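Local structure of divalent-cation tolerance protein CutA (Thermotoga maritima, 1VHF) at residues 4-15 with 75-85. The protein probably takes part in resistance toward heavy metals and probably binds copper, as a homotrimer. Numbering follows the deposited sequence. Where two conformers were deposited one is given.
Sequences ILVYSTFPNEEK and HPYETPAIFTL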
loop_
_atom_site.group_PDB
_atom_site.type_symbol
_atom_site.label_atom_id
_atom_site.label_comp_id
_atom_site.label_asym_id
_atom_site.label_seq_id
_atom_site.Cartn_x
_atom_site.Cartn_y
_atom_site.Cartn_z
ATOM N N ILE A 4 3.651 -2.691 -10.249
ATOM C CA ILE A 4 4.223 -1.743 -9.317
ATOM C C ILE A 4 3.749 -2.116 -7.893
ATOM O O ILE A 4 2.752 -2.790 -7.710
ATOM C CB ILE A 4 3.854 -0.270 -9.524
ATOM C CG1 ILE A 4 2.318 -0.111 -9.552
ATOM C CG2 ILE A 4 4.533 0.250 -10.784
ATOM C CD1 ILE A 4 1.884 1.331 -9.360
ATOM N N LEU A 5 4.644 -1.802 -6.977
ATOM C CA LEU A 5 4.349 -2.038 -5.564
ATOM C C LEU A 5 4.221 -0.652 -4.915
ATOM O O LEU A 5 5.159 0.141 -4.972
ATOM C CB LEU A 5 5.476 -2.742 -4.818
ATOM C CG LEU A 5 6.056 -4.020 -5.397
ATOM C CD1 LEU A 5 7.204 -4.489 -4.502
ATOM C CD2 LEU A 5 5.008 -5.086 -5.558
ATOM N N VAL A 6 3.084 -0.410 -4.265
ATOM C CA VAL A 6 2.887 0.857 -3.548
ATOM C C VAL A 6 2.880 0.494 -2.049
ATOM O O VAL A 6 2.143 -0.378 -1.591
ATOM C CB VAL A 6 1.574 1.533 -3.948
ATOM C CG1 VAL A 6 1.356 2.780 -3.107
ATOM C CG2 VAL A 6 1.568 1.890 -5.429
ATOM N N TYR A 7 3.763 1.151 -1.310
ATOM C CA TYR A 7 3.945 0.932 0.119
ATOM C C TYR A 7 3.340 2.063 0.948
ATOM O O TYR A 7 3.384 3.226 0.575
ATOM C CB TYR A 7 5.463 0.927 0.419
ATOM C CG TYR A 7 5.935 0.580 1.825
ATOM C CD1 TYR A 7 6.049 1.540 2.800
ATOM C CD2 TYR A 7 6.322 -0.714 2.135
ATOM C CE1 TYR A 7 6.544 1.260 4.063
ATOM C CE2 TYR A 7 6.778 -1.030 3.428
ATOM C CZ TYR A 7 6.905 -0.038 4.361
ATOM O OH TYR A 7 7.408 -0.379 5.600
ATOM N N SER A 8 2.743 1.672 2.065
ATOM C CA SER A 8 2.239 2.672 3.022
ATOM C C SER A 8 2.263 2.021 4.394
ATOM O O SER A 8 2.435 0.813 4.557
ATOM C CB SER A 8 0.835 3.126 2.646
ATOM O OG SER A 8 0.431 4.214 3.483
ATOM N N THR A 9 2.079 2.855 5.423
ATOM C CA THR A 9 2.002 2.381 6.799
ATOM C C THR A 9 0.702 2.900 7.416
ATOM O O THR A 9 0.099 3.892 6.968
ATOM C CB THR A 9 3.162 2.697 7.702
ATOM O OG1 THR A 9 3.190 4.102 8.021
ATOM C CG2 THR A 9 4.476 2.260 7.077
ATOM N N PHE A 10 0.229 2.130 8.406
ATOM C CA PHE A 10 -1.055 2.345 9.074
ATOM C C PHE A 10 -0.937 2.191 10.568
ATOM O O PHE A 10 -0.024 1.539 11.069
ATOM C CB PHE A 10 -2.045 1.236 8.561
ATOM C CG PHE A 10 -2.197 1.335 7.057
ATOM C CD1 PHE A 10 -1.387 0.540 6.241
ATOM C CD2 PHE A 10 -3.125 2.177 6.476
ATOM C CE1 PHE A 10 -1.453 0.658 4.864
ATOM C CE2 PHE A 10 -3.194 2.276 5.088
ATOM C CZ PHE A 10 -2.374 1.499 4.274
ATOM N N PRO A 11 -1.844 2.804 11.326
ATOM C CA PRO A 11 -1.738 2.745 12.773
ATOM C C PRO A 11 -1.998 1.417 13.400
ATOM O O PRO A 11 -1.569 1.238 14.568
ATOM C CB PRO A 11 -2.796 3.754 13.249
ATOM C CG PRO A 11 -3.774 3.826 12.130
ATOM C CD PRO A 11 -2.954 3.645 10.870
ATOM N N ASN A 12 -2.707 0.512 12.763
ATOM C CA ASN A 12 -3.018 -0.779 13.331
ATOM C C ASN A 12 -3.337 -1.803 12.268
ATOM O O ASN A 12 -3.445 -1.434 11.084
ATOM C CB ASN A 12 -4.111 -0.628 14.390
ATOM C CG ASN A 12 -5.347 0.060 13.818
ATOM O OD1 ASN A 12 -5.933 -0.444 12.855
ATOM N ND2 ASN A 12 -5.715 1.201 14.357
ATOM N N GLU A 13 -3.487 -3.057 12.647
ATOM C CA GLU A 13 -3.737 -4.141 11.716
ATOM C C GLU A 13 -5.110 -4.000 11.075
ATOM O O GLU A 13 -5.252 -4.141 9.858
ATOM C CB GLU A 13 -3.605 -5.522 12.385
ATOM C CG GLU A 13 -3.676 -6.701 11.417
ATOM C CD GLU A 13 -3.647 -8.081 12.037
ATOM O OE1 GLU A 13 -3.409 -8.168 13.252
ATOM O OE2 GLU A 13 -3.824 -9.096 11.313
ATOM N N GLU A 14 -6.090 -3.623 11.889
ATOM C CA GLU A 14 -7.460 -3.512 11.369
ATOM C C GLU A 14 -7.559 -2.469 10.270
ATOM O O GLU A 14 -8.188 -2.746 9.243
ATOM C CB GLU A 14 -8.370 -3.130 12.558
ATOM C CG GLU A 14 -8.536 -4.275 13.548
ATOM C CD GLU A 14 -7.356 -4.639 14.410
ATOM O OE1 GLU A 14 -6.434 -3.841 14.680
ATOM O OE2 GLU A 14 -7.335 -5.827 14.867
ATOM N N LYS A 15 -6.888 -1.342 10.415
ATOM C CA LYS A 15 -6.948 -0.300 9.381
ATOM C C LYS A 15 -6.218 -0.741 8.110
ATOM O O LYS A 15 -6.710 -0.498 7.013
ATOM C CB LYS A 15 -6.407 1.022 9.862
ATOM C CG LYS A 15 -6.576 2.176 8.888
ATOM C CD LYS A 15 -8.037 2.287 8.421
ATOM C CE LYS A 15 -8.905 2.851 9.539
ATOM N NZ LYS A 15 -10.200 3.388 8.952
ATOM N N HIS A 75 -6.913 7.147 4.027
ATOM C CA HIS A 75 -5.892 6.999 5.088
ATOM C C HIS A 75 -6.221 7.679 6.372
ATOM O O HIS A 75 -6.622 8.859 6.349
ATOM C CB HIS A 75 -4.557 7.585 4.499
ATOM C CG HIS A 75 -3.406 6.748 4.983
ATOM N ND1 HIS A 75 -2.998 6.787 6.292
ATOM C CD2 HIS A 75 -2.607 5.848 4.349
ATOM C CE1 HIS A 75 -1.979 5.951 6.458
ATOM N NE2 HIS A 75 -1.731 5.350 5.282
ATOM N N PRO A 76 -5.948 7.072 7.520
ATOM C CA PRO A 76 -6.185 7.756 8.786
ATOM C C PRO A 76 -5.174 8.860 9.012
ATOM O O PRO A 76 -5.390 9.770 9.856
ATOM C CB PRO A 76 -6.045 6.681 9.843
ATOM C CG PRO A 76 -5.258 5.581 9.204
ATOM C CD PRO A 76 -5.499 5.682 7.707
ATOM N N TYR A 77 -3.985 8.800 8.425
ATOM C CA TYR A 77 -2.943 9.809 8.571
ATOM C C TYR A 77 -3.107 10.971 7.595
ATOM O O TYR A 77 -3.467 10.815 6.401
ATOM C CB TYR A 77 -1.516 9.262 8.389
ATOM C CG TYR A 77 -1.084 8.147 9.305
ATOM C CD1 TYR A 77 -1.628 7.863 10.536
ATOM C CD2 TYR A 77 -0.014 7.373 8.866
ATOM C CE1 TYR A 77 -1.158 6.841 11.343
ATOM C CE2 TYR A 77 0.469 6.340 9.644
ATOM C CZ TYR A 77 -0.108 6.068 10.851
ATOM O OH TYR A 77 0.382 5.039 11.633
ATOM N N GLU A 78 -2.811 12.176 8.098
ATOM C CA GLU A 78 -2.945 13.361 7.266
ATOM C C GLU A 78 -1.951 13.449 6.138
ATOM O O GLU A 78 -2.263 13.766 4.987
ATOM C CB GLU A 78 -2.819 14.594 8.197
ATOM C CG GLU A 78 -2.965 15.877 7.395
ATOM C CD GLU A 78 -2.819 17.129 8.250
ATOM O OE1 GLU A 78 -2.795 17.005 9.482
ATOM O OE2 GLU A 78 -2.730 18.212 7.643
ATOM N N THR A 79 -0.715 12.994 6.425
ATOM C CA THR A 79 0.373 13.013 5.437
ATOM C C THR A 79 1.014 11.620 5.502
ATOM O O THR A 79 2.093 11.405 6.068
ATOM C CB THR A 79 1.436 14.065 5.775
ATOM O OG1 THR A 79 0.690 15.327 5.880
ATOM C CG2 THR A 79 2.481 14.198 4.712
ATOM N N PRO A 80 0.347 10.660 4.880
ATOM C CA PRO A 80 0.841 9.298 4.946
ATOM C C PRO A 80 2.046 9.044 4.070
ATOM O O PRO A 80 2.280 9.743 3.092
ATOM C CB PRO A 80 -0.368 8.491 4.391
ATOM C CG PRO A 80 -0.953 9.425 3.384
ATOM C CD PRO A 80 -0.930 10.769 4.115
ATOM N N ALA A 81 2.791 7.993 4.470
ATOM C CA ALA A 81 3.872 7.551 3.591
ATOM C C ALA A 81 3.188 6.788 2.435
ATOM O O ALA A 81 2.461 5.807 2.660
ATOM C CB ALA A 81 4.743 6.518 4.300
ATOM N N ILE A 82 3.313 7.258 1.221
ATOM C CA ILE A 82 2.847 6.537 0.050
ATOM C C ILE A 82 3.947 6.653 -0.996
ATOM O O ILE A 82 4.362 7.757 -1.340
ATOM C CB ILE A 82 1.525 7.039 -0.536
ATOM C CG1 ILE A 82 0.398 7.075 0.506
ATOM C CG2 ILE A 82 1.132 6.142 -1.706
ATOM C CD1 ILE A 82 -0.887 7.707 -0.053
ATOM N N PHE A 83 4.538 5.530 -1.395
ATOM C CA PHE A 83 5.598 5.569 -2.415
ATOM C C PHE A 83 5.570 4.280 -3.227
ATOM O O PHE A 83 5.012 3.269 -2.849
ATOM C CB PHE A 83 6.960 5.869 -1.840
ATOM C CG PHE A 83 7.458 4.971 -0.753
ATOM C CD1 PHE A 83 8.028 3.754 -1.066
ATOM C CD2 PHE A 83 7.358 5.381 0.576
ATOM C CE1 PHE A 83 8.499 2.924 -0.045
ATOM C CE2 PHE A 83 7.843 4.530 1.584
ATOM C CZ PHE A 83 8.408 3.327 1.253
ATOM N N THR A 84 6.166 4.370 -4.434
ATOM C CA THR A 84 6.142 3.251 -5.362
ATOM C C THR A 84 7.506 2.639 -5.630
ATOM O O THR A 84 8.457 3.364 -5.882
ATOM C CB THR A 84 5.654 3.800 -6.734
ATOM O OG1 THR A 84 4.329 4.352 -6.523
ATOM C CG2 THR A 84 5.457 2.649 -7.705
ATOM N N LEU A 85 7.538 1.324 -5.553
ATOM C CA LEU A 85 8.748 0.590 -5.902
ATOM C C LEU A 85 8.480 -0.094 -7.251
ATOM O O LEU A 85 7.397 -0.609 -7.496
ATOM C CB LEU A 85 9.060 -0.496 -4.871
ATOM C CG LEU A 85 9.361 -0.050 -3.451
ATOM C CD1 LEU A 85 8.108 0.353 -2.710
ATOM C CD2 LEU A 85 10.150 -1.094 -2.691
HETATM O O HOH W 1 1.918 6.046 6.372
#
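His75 turns a ring edge to Ser8 OG and Thr9 O, where strand 4-10 and residues 75-81 diverge. His75 NE2 donates to Ser8 OG at 3.0 Å, with Ser8 OG tilted somewhat from the ring plane. A weak, bent second bond goes from the same NE2 to Thr9 O. On the far side of the ring, Tyr77 N donates in plane to ND1, so both ring nitrogens are engaged and the rotation of the imidazole is fixed. Pro80 CB sits over the centre of one face. The Phe10 ring is nearly parallel to the imidazole, at 14°, but slid aside so that the two barely overlap. Ser8 OG is anti to its own backbone N (chi1 -173°); there it accepts from His75 and donates to Ala81 O at 2.7 Å. One water accepts from Ala81 N and donates to Thr9 OG1, linking the two segments; Thr9 OG1 also bonds to Glu52.

Beyond this point strand 82-86, outermost within this chain in the ferredoxin-like sheet of CutA, pairs antiparallel with strand 4-10, which has strand 46-60 on its other side. Leu5 with Leu85 and Tyr7 with Phe83 are hydrogen-bonded pairs. Tyr7 and Phe83 run alongside each other from the same face. Their rings are 20° from parallel but displaced, with little overlap, and Tyr7 CB makes a CH-pi contact over the Phe83 face, 4.1 Å from its centroid. On the opposite sheet face, Val6 CG1 meets Ile82 CG2 at 3.6 Å, beneath helix 64-74.

At the other end, Pro11 CD presses on Pro76 CG at a tight 3.4 Å. Tyr77 passes Pro11 head to tail, and its OH bonds to Glu52.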